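Acetolactate synthase, small subunit (Thermotoga maritima, PDB 2FGC) is the small, probably regulatory subunit of an enzyme made of large and small subunits, built from an N-terminal ACT domain and a C-terminal domain of related alpha-beta topology. Local coordinates at residues N109-E114 against M182-V187; E29-M34 against T101-L106; N48-R53 against E85-Q90. All coordinates share one frame; numbering follows the deposited sequence.

Contact 1. Residues N109-E114 against M182-V187; sequences NRVERE and MNRWNV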
# COMPACT_ATOMS: atom_id res chain seq x y z
N ASN A 109 -16.26 -9.82 -9.76
CA ASN A 109 -15.51 -9.63 -11.01
C ASN A 109 -14.08 -9.08 -10.79
O ASN A 109 -13.29 -8.94 -11.72
CB ASN A 109 -16.26 -8.69 -11.94
CG ASN A 109 -17.44 -9.36 -12.68
OD1 ASN A 109 -17.60 -10.57 -12.70
ND2 ASN A 109 -18.25 -8.54 -13.31
N ARG A 110 -13.76 -8.78 -9.54
CA ARG A 110 -12.47 -8.18 -9.21
C ARG A 110 -11.85 -8.90 -8.02
O ARG A 110 -12.53 -9.66 -7.34
CB ARG A 110 -12.69 -6.70 -8.86
CG ARG A 110 -13.77 -6.52 -7.80
CD ARG A 110 -13.84 -5.10 -7.39
NE ARG A 110 -14.56 -4.94 -6.15
CZ ARG A 110 -15.69 -4.27 -6.03
NH1 ARG A 110 -16.24 -3.67 -7.07
NH2 ARG A 110 -16.27 -4.18 -4.85
N VAL A 111 -10.58 -8.64 -7.76
CA VAL A 111 -9.96 -8.96 -6.47
C VAL A 111 -9.55 -7.66 -5.76
O VAL A 111 -9.19 -6.68 -6.44
CB VAL A 111 -8.74 -9.85 -6.67
CG1 VAL A 111 -9.17 -11.29 -6.96
CG2 VAL A 111 -7.87 -9.33 -7.78
N GLU A 112 -9.64 -7.62 -4.42
CA GLU A 112 -9.25 -6.44 -3.62
C GLU A 112 -8.43 -6.94 -2.45
O GLU A 112 -8.81 -7.89 -1.80
CB GLU A 112 -10.46 -5.65 -3.09
N ARG A 113 -7.28 -6.33 -2.20
CA ARG A 113 -6.45 -6.76 -1.13
C ARG A 113 -5.89 -5.57 -0.45
O ARG A 113 -5.58 -4.56 -1.10
CB ARG A 113 -5.26 -7.58 -1.62
CG ARG A 113 -5.63 -8.94 -2.14
CD ARG A 113 -6.09 -9.82 -1.02
NE ARG A 113 -7.04 -10.76 -1.58
CZ ARG A 113 -6.95 -12.06 -1.41
NH1 ARG A 113 -5.95 -12.59 -0.68
NH2 ARG A 113 -7.87 -12.82 -1.97
N GLU A 114 -5.72 -5.73 0.86
CA GLU A 114 -5.04 -4.78 1.69
C GLU A 114 -3.95 -5.53 2.52
O GLU A 114 -4.08 -6.71 2.80
CB GLU A 114 -6.08 -4.09 2.59
CG GLU A 114 -5.52 -3.04 3.53
CD GLU A 114 -6.60 -2.05 4.02
OE1 GLU A 114 -7.79 -2.49 4.06
OE2 GLU A 114 -6.25 -0.85 4.31
N MSE A 182 -7.80 -5.18 -8.90
CA MSE A 182 -7.61 -5.61 -10.28
C MSE A 182 -8.88 -6.34 -10.71
O MSE A 182 -9.52 -7.01 -9.88
CB MSE A 182 -6.48 -6.62 -10.29
CG MSE A 182 -5.86 -6.91 -11.60
SE MSE A 182 -4.04 -7.59 -11.18
CE MSE A 182 -2.98 -5.83 -10.78
N ASN A 183 -9.21 -6.25 -11.99
CA ASN A 183 -10.22 -7.09 -12.55
C ASN A 183 -9.72 -8.53 -12.67
O ASN A 183 -8.56 -8.78 -13.05
CB ASN A 183 -10.67 -6.56 -13.92
CG ASN A 183 -11.33 -5.19 -13.84
OD1 ASN A 183 -12.20 -4.94 -12.99
ND2 ASN A 183 -10.93 -4.29 -14.72
N ARG A 184 -10.59 -9.48 -12.36
CA ARG A 184 -10.35 -10.87 -12.62
C ARG A 184 -10.17 -11.15 -14.09
O ARG A 184 -10.57 -10.34 -14.91
CB ARG A 184 -11.50 -11.70 -12.07
CG ARG A 184 -11.33 -11.90 -10.55
CD ARG A 184 -12.52 -12.72 -10.02
NE ARG A 184 -12.64 -12.57 -8.59
CZ ARG A 184 -11.95 -13.28 -7.71
NH1 ARG A 184 -11.09 -14.22 -8.10
NH2 ARG A 184 -12.12 -13.05 -6.43
N TRP A 185 -9.52 -12.26 -14.41
CA TRP A 185 -9.60 -12.85 -15.73
C TRP A 185 -11.06 -13.14 -16.09
O TRP A 185 -11.83 -13.65 -15.24
CB TRP A 185 -8.85 -14.16 -15.76
CG TRP A 185 -7.39 -13.98 -15.82
CD1 TRP A 185 -6.53 -14.05 -14.77
CD2 TRP A 185 -6.60 -13.67 -16.98
NE1 TRP A 185 -5.24 -13.83 -15.20
CE2 TRP A 185 -5.25 -13.58 -16.55
CE3 TRP A 185 -6.90 -13.44 -18.34
CZ2 TRP A 185 -4.17 -13.30 -17.43
CZ3 TRP A 185 -5.83 -13.17 -19.24
CH2 TRP A 185 -4.47 -13.08 -18.76
N ASN A 186 -11.42 -12.81 -17.33
CA ASN A 186 -12.73 -13.16 -17.86
C ASN A 186 -12.94 -14.66 -17.92
O ASN A 186 -12.06 -15.42 -18.42
CB ASN A 186 -12.93 -12.57 -19.24
CG ASN A 186 -13.74 -11.30 -19.20
OD1 ASN A 186 -14.93 -11.34 -18.89
ND2 ASN A 186 -13.11 -10.15 -19.51
N VAL A 187 -14.09 -15.07 -17.37
CA VAL A 187 -14.50 -16.48 -17.25
C VAL A 187 -15.75 -16.73 -18.09
O VAL A 187 -15.69 -16.78 -19.33
CB VAL A 187 -14.80 -16.88 -15.77
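R184 and V111 meet across the end of a two-stranded antiparallel ladder, the side chain of R184 laid across that of V111 at about a right angle. V111 CG1 sits over one face of the guanidinium, offset toward its rim, 3.5 Å from R184 CZ. It gets there because CG1 lies anti to the carbonyl carbon of V111. The other methyl, CG2, turns to the neighbouring strand and packs 3.9 Å from M182 CB; the two side chains run side by side on one face of the sheet before the selenium end of M182 leads off.

Underneath, V111 and M182 form a hydrogen-bonded antiparallel pair. V111 N gives to M182 O at 2.9 Å, almost in line with the carbonyl, and M182 N returns the bond to V111 O at 3.2 Å. R110 and N183 are the next, non-hydrogen-bonded pair, their side chains diverging; both polar ends turn to the backbone of D104. Beyond them the strand of M182 has ended, yet R184 still holds on: its N donates to N109 O at 2.8 Å, from a position tilted 28° out of the carbonyl plane. The extended R184 chain then passes along the backbone of N109 and R110, with CB 3.3 Å from N109 O, and NE makes a weak bond of 3.2 Å to R110 O, bent to 122° at the hydrogen.

The strong partners of the guanidinium are in the second subunit, where NH1 reaches D142 and the carbonyl of I141. A methyl against one face and a weak bond at NE probably steady the charged group, which pairs with D142 of the second subunit across the dimer interface.

Contact 2. Residues E29-M34 against T101-L106; sequences EHLVSM and TPIDPL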
# COMPACT_ATOMS: atom_id res chain seq x y z
N GLU A 29 -18.82 3.22 -3.03
CA GLU A 29 -17.37 3.29 -3.24
C GLU A 29 -17.01 2.77 -4.65
O GLU A 29 -17.47 1.72 -5.06
CB GLU A 29 -16.64 2.50 -2.16
N HIS A 30 -16.21 3.54 -5.39
CA HIS A 30 -15.76 3.14 -6.71
C HIS A 30 -14.26 2.96 -6.74
O HIS A 30 -13.53 3.65 -6.06
CB HIS A 30 -16.17 4.17 -7.77
CG HIS A 30 -17.63 4.46 -7.78
ND1 HIS A 30 -18.55 3.65 -8.40
CD2 HIS A 30 -18.34 5.48 -7.23
CE1 HIS A 30 -19.76 4.15 -8.24
NE2 HIS A 30 -19.66 5.26 -7.53
N LEU A 31 -13.81 2.05 -7.59
CA LEU A 31 -12.40 1.78 -7.68
C LEU A 31 -11.84 2.08 -9.07
O LEU A 31 -12.44 1.73 -10.07
CB LEU A 31 -12.15 0.32 -7.30
CG LEU A 31 -12.08 -0.04 -5.81
CD1 LEU A 31 -12.27 -1.57 -5.59
CD2 LEU A 31 -10.74 0.47 -5.20
N VAL A 32 -10.71 2.76 -9.12
CA VAL A 32 -10.11 3.08 -10.41
C VAL A 32 -8.59 2.87 -10.41
O VAL A 32 -7.87 3.15 -9.44
CB VAL A 32 -10.65 4.42 -11.02
CG1 VAL A 32 -10.83 5.48 -9.99
CG2 VAL A 32 -9.80 4.92 -12.12
N SER A 33 -8.10 2.30 -11.47
CA SER A 33 -6.70 2.09 -11.56
C SER A 33 -6.14 3.06 -12.60
O SER A 33 -6.83 3.42 -13.55
CB SER A 33 -6.45 0.65 -11.95
OG SER A 33 -5.09 0.37 -11.73
N MSE A 34 -4.91 3.49 -12.43
CA MSE A 34 -4.45 4.56 -13.26
C MSE A 34 -2.96 4.48 -13.50
O MSE A 34 -2.20 4.32 -12.57
CB MSE A 34 -4.73 5.82 -12.49
CG MSE A 34 -4.89 6.97 -13.31
SE MSE A 34 -5.43 8.43 -12.07
CE MSE A 34 -7.23 7.65 -11.34
N THR A 101 -8.19 3.10 -15.86
CA THR A 101 -8.89 1.81 -15.93
C THR A 101 -9.88 1.71 -14.75
O THR A 101 -9.47 1.54 -13.61
CB THR A 101 -7.89 0.60 -15.75
OG1 THR A 101 -6.82 0.68 -16.70
CG2 THR A 101 -8.60 -0.79 -15.87
N PRO A 102 -11.18 1.83 -15.02
CA PRO A 102 -12.13 1.49 -13.94
C PRO A 102 -12.09 -0.01 -13.58
O PRO A 102 -11.92 -0.89 -14.44
CB PRO A 102 -13.49 1.88 -14.49
CG PRO A 102 -13.21 2.70 -15.71
CD PRO A 102 -11.86 2.29 -16.24
N ILE A 103 -12.18 -0.28 -12.30
CA ILE A 103 -12.29 -1.65 -11.81
C ILE A 103 -13.75 -2.02 -11.71
O ILE A 103 -14.59 -1.22 -11.33
CB ILE A 103 -11.60 -1.80 -10.47
CG1 ILE A 103 -10.10 -1.94 -10.70
CG2 ILE A 103 -12.09 -3.01 -9.79
CD1 ILE A 103 -9.38 -0.75 -10.30
N ASP A 104 -14.05 -3.26 -12.08
CA ASP A 104 -15.39 -3.75 -12.12
C ASP A 104 -16.07 -3.45 -10.79
O ASP A 104 -15.47 -3.66 -9.73
CB ASP A 104 -15.41 -5.24 -12.42
CG ASP A 104 -16.77 -5.70 -12.98
OD1 ASP A 104 -17.78 -5.64 -12.24
OD2 ASP A 104 -16.83 -6.14 -14.17
N PRO A 105 -17.30 -2.88 -10.85
CA PRO A 105 -18.15 -2.68 -9.66
C PRO A 105 -18.73 -3.97 -9.04
O PRO A 105 -19.08 -3.96 -7.86
CB PRO A 105 -19.24 -1.74 -10.18
CG PRO A 105 -19.31 -2.02 -11.66
CD PRO A 105 -17.91 -2.32 -12.08
N LEU A 106 -18.80 -5.07 -9.79
CA LEU A 106 -19.17 -6.36 -9.21
C LEU A 106 -18.00 -7.01 -8.43
O LEU A 106 -16.94 -7.32 -9.02
CB LEU A 106 -19.66 -7.31 -10.29
CG LEU A 106 -21.17 -7.50 -10.34
CD1 LEU A 106 -21.64 -8.20 -9.05
CD2 LEU A 106 -21.91 -6.18 -10.58
O HOH W 1 -15.81 0.40 -9.02
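I103 leans on the neighbouring strand at L31 and S33, and its side chain can be followed outward atom by atom. CB lies 3.9 Å from L31 CB and close to the carbonyl oxygen of L31. From there the two branches part. CG2 stays by L31, 4.2 Å from its CB, while CG1, anti to the carbonyl carbon (chi1 -80°), carries the longer arm along the strand. Its tip, CD1, ends against S33, 3.6 Å from S33 CB and 3.5 Å from S33 N. One isoleucine thus spans L31 and S33, two residues apart and so on the same face of strand 28-37.

The backbone is stitched by three nearly straight bonds. S33 and T101 make a hydrogen-bonded antiparallel pair, each N giving to the other's O at 2.7 Å; V32 faces P102 in the non-hydrogen-bonded pair that follows. I103 N closes on L31 O from 38° above the carbonyl plane. Next to it a water bridges the two chain segments, accepting from L31 N and donating to I103 O. A little farther on, D104 OD1 accepts from L106 N through its anti lone pair, an Asx turn in the linker that leads on to strand 110-121.

On the face that carries S33 and L31, S33 OG is hydrogen-bonded to R72, while L31 also packs on strand 70-79. Strand 28-37 thus lies between 70-79 and the edge strand 97-102, the 2-3-1-4 strand order of the four-stranded antiparallel sheet of an ACT domain.

Contact 3. Residues N48-R53 against E85-Q90; sequences NLFARR and EQIEKQ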
# COMPACT_ATOMS: atom_id res chain seq x y z
N ASN A 48 -3.66 17.50 -6.46
CA ASN A 48 -4.26 18.81 -6.70
C ASN A 48 -5.58 18.71 -7.47
O ASN A 48 -6.61 19.24 -7.03
CB ASN A 48 -3.27 19.77 -7.40
CG ASN A 48 -2.48 20.64 -6.42
OD1 ASN A 48 -1.25 20.49 -6.29
ND2 ASN A 48 -3.17 21.55 -5.73
N LEU A 49 -5.53 18.00 -8.60
CA LEU A 49 -6.68 17.78 -9.49
C LEU A 49 -7.85 17.13 -8.79
O LEU A 49 -9.00 17.40 -9.10
CB LEU A 49 -6.29 16.88 -10.67
CG LEU A 49 -7.44 16.39 -11.58
CD1 LEU A 49 -8.05 17.53 -12.45
CD2 LEU A 49 -6.94 15.27 -12.44
N PHE A 50 -7.55 16.25 -7.86
CA PHE A 50 -8.61 15.54 -7.17
C PHE A 50 -9.21 16.35 -6.05
O PHE A 50 -10.43 16.30 -5.85
CB PHE A 50 -8.11 14.18 -6.72
CG PHE A 50 -7.99 13.22 -7.85
CD1 PHE A 50 -7.91 13.70 -9.17
CD2 PHE A 50 -7.98 11.86 -7.63
CE1 PHE A 50 -7.81 12.84 -10.25
CE2 PHE A 50 -7.87 10.98 -8.70
CZ PHE A 50 -7.78 11.47 -10.01
N ALA A 51 -8.37 17.10 -5.35
CA ALA A 51 -8.82 18.01 -4.31
C ALA A 51 -9.66 19.16 -4.89
O ALA A 51 -10.79 19.38 -4.44
CB ALA A 51 -7.65 18.53 -3.50
N ARG A 52 -9.12 19.85 -5.91
CA ARG A 52 -9.83 20.97 -6.57
C ARG A 52 -10.79 20.49 -7.68
O ARG A 52 -10.90 21.12 -8.75
CB ARG A 52 -8.84 22.03 -7.11
N ARG A 53 -11.46 19.36 -7.40
CA ARG A 53 -12.57 18.84 -8.20
C ARG A 53 -13.69 18.25 -7.30
O ARG A 53 -14.75 17.84 -7.80
CB ARG A 53 -12.07 17.80 -9.21
CG ARG A 53 -12.95 17.63 -10.42
CD ARG A 53 -12.87 18.86 -11.29
NE ARG A 53 -14.03 19.01 -12.16
CZ ARG A 53 -14.92 20.00 -12.07
NH1 ARG A 53 -14.82 20.94 -11.14
NH2 ARG A 53 -15.93 20.05 -12.92
N GLU A 85 -16.98 8.33 -14.69
CA GLU A 85 -16.84 9.21 -15.85
C GLU A 85 -16.07 10.46 -15.48
O GLU A 85 -15.11 10.83 -16.14
CB GLU A 85 -18.21 9.61 -16.43
CG GLU A 85 -18.85 8.59 -17.38
CD GLU A 85 -18.89 7.17 -16.80
OE1 GLU A 85 -18.68 6.22 -17.59
OE2 GLU A 85 -19.11 7.00 -15.57
N GLN A 86 -16.51 11.11 -14.42
CA GLN A 86 -15.94 12.36 -13.97
C GLN A 86 -14.45 12.25 -13.75
O GLN A 86 -13.69 13.02 -14.29
CB GLN A 86 -16.62 12.82 -12.70
CG GLN A 86 -17.75 13.78 -12.96
CD GLN A 86 -17.25 15.19 -13.23
OE1 GLN A 86 -16.75 15.88 -12.33
NE2 GLN A 86 -17.39 15.63 -14.48
N ILE A 87 -14.05 11.28 -12.95
CA ILE A 87 -12.66 11.06 -12.64
C ILE A 87 -11.84 10.80 -13.89
O ILE A 87 -10.77 11.37 -14.05
CB ILE A 87 -12.55 9.87 -11.71
CG1 ILE A 87 -12.83 10.33 -10.30
CG2 ILE A 87 -11.19 9.23 -11.80
CD1 ILE A 87 -12.72 9.24 -9.29
N GLU A 88 -12.36 9.94 -14.76
CA GLU A 88 -11.80 9.69 -16.08
C GLU A 88 -11.57 11.01 -16.83
O GLU A 88 -10.44 11.37 -17.07
CB GLU A 88 -12.73 8.77 -16.88
CG GLU A 88 -12.12 8.09 -18.11
CD GLU A 88 -12.52 6.61 -18.19
OE1 GLU A 88 -13.58 6.24 -17.63
OE2 GLU A 88 -11.77 5.80 -18.80
N LYS A 89 -12.64 11.72 -17.15
CA LYS A 89 -12.54 13.00 -17.84
C LYS A 89 -11.45 13.92 -17.26
O LYS A 89 -10.61 14.40 -18.00
CB LYS A 89 -13.89 13.71 -17.84
CG LYS A 89 -13.91 15.03 -18.56
CD LYS A 89 -15.24 15.76 -18.36
N GLN A 90 -11.46 14.13 -15.95
CA GLN A 90 -10.53 15.03 -15.21
C GLN A 90 -9.09 14.54 -15.04
O GLN A 90 -8.16 15.35 -15.03
CB GLN A 90 -11.05 15.30 -13.79
CG GLN A 90 -12.50 15.74 -13.71
CD GLN A 90 -12.77 17.01 -14.44
OE1 GLN A 90 -11.93 17.91 -14.45
NE2 GLN A 90 -13.94 17.11 -15.05
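The two helices of the ACT domain, 42-51 and 83-91, lie on the same face of its four-stranded sheet, and this contact is where they pack against each other. Toward the sheet the contact is apolar and light. F50 CZ comes no nearer than 4.5 Å to I87 CG2, and each of the two side chains also rests on the strand beneath, F50 on I75 and I87 on V77. F55, in the loop after the first helix, fills in beside them: its ring meets that of F50 edge to face, and it touches I87, Q86 and Q90 as well.

One layer farther out, Q90 points across to the first helix and is met by both L49 and R53. L49 approaches at about a right angle, with CD1 4.0 Å from Q90 CB. CG of L49 also lies at the edge of the F50 ring, in its plane.

R53, just past the helix end, crosses the Q90 side chain from the more exposed side. Its CG is anti to the backbone N (chi1 -156°) and the chain then bends at chi2, bringing its aliphatic part alongside the Q90 chain: CG is 3.8 Å from Q90 CG, and CD is 3.4 Å from Q90 OE1. Q86 is more distant, its OE1 4.2 Å from R53 NE. The planes of the R53 guanidinium and the Q90 amide are 59° apart, and Q90 CD meets the guanidinium at its edge, 3.3 Å from R53 NE.

How the contacts relate
From the N terminus, strand 28-37 supplies the first half of contact 2 and leads into helix 42-51. Contact 3 then closes when helix 83-91 packs on that helix, with strands 56-64 and 70-79 in between. The next strand, 97-102, returns to the first and closes contact 2, so contact 3 is enclosed by it; M34 touches F50 and I87, and V32 touches I87, between sheet and helices. Contact 1 comes later, in series, its loop spanning nearly all of the C-terminal domain from strand 110-121 to strand 171-183. The linker at D104, between the domains, is where contacts 1 and 2 touch. Contacts 1 and 3 stay apart, centres about 24 Å from each other.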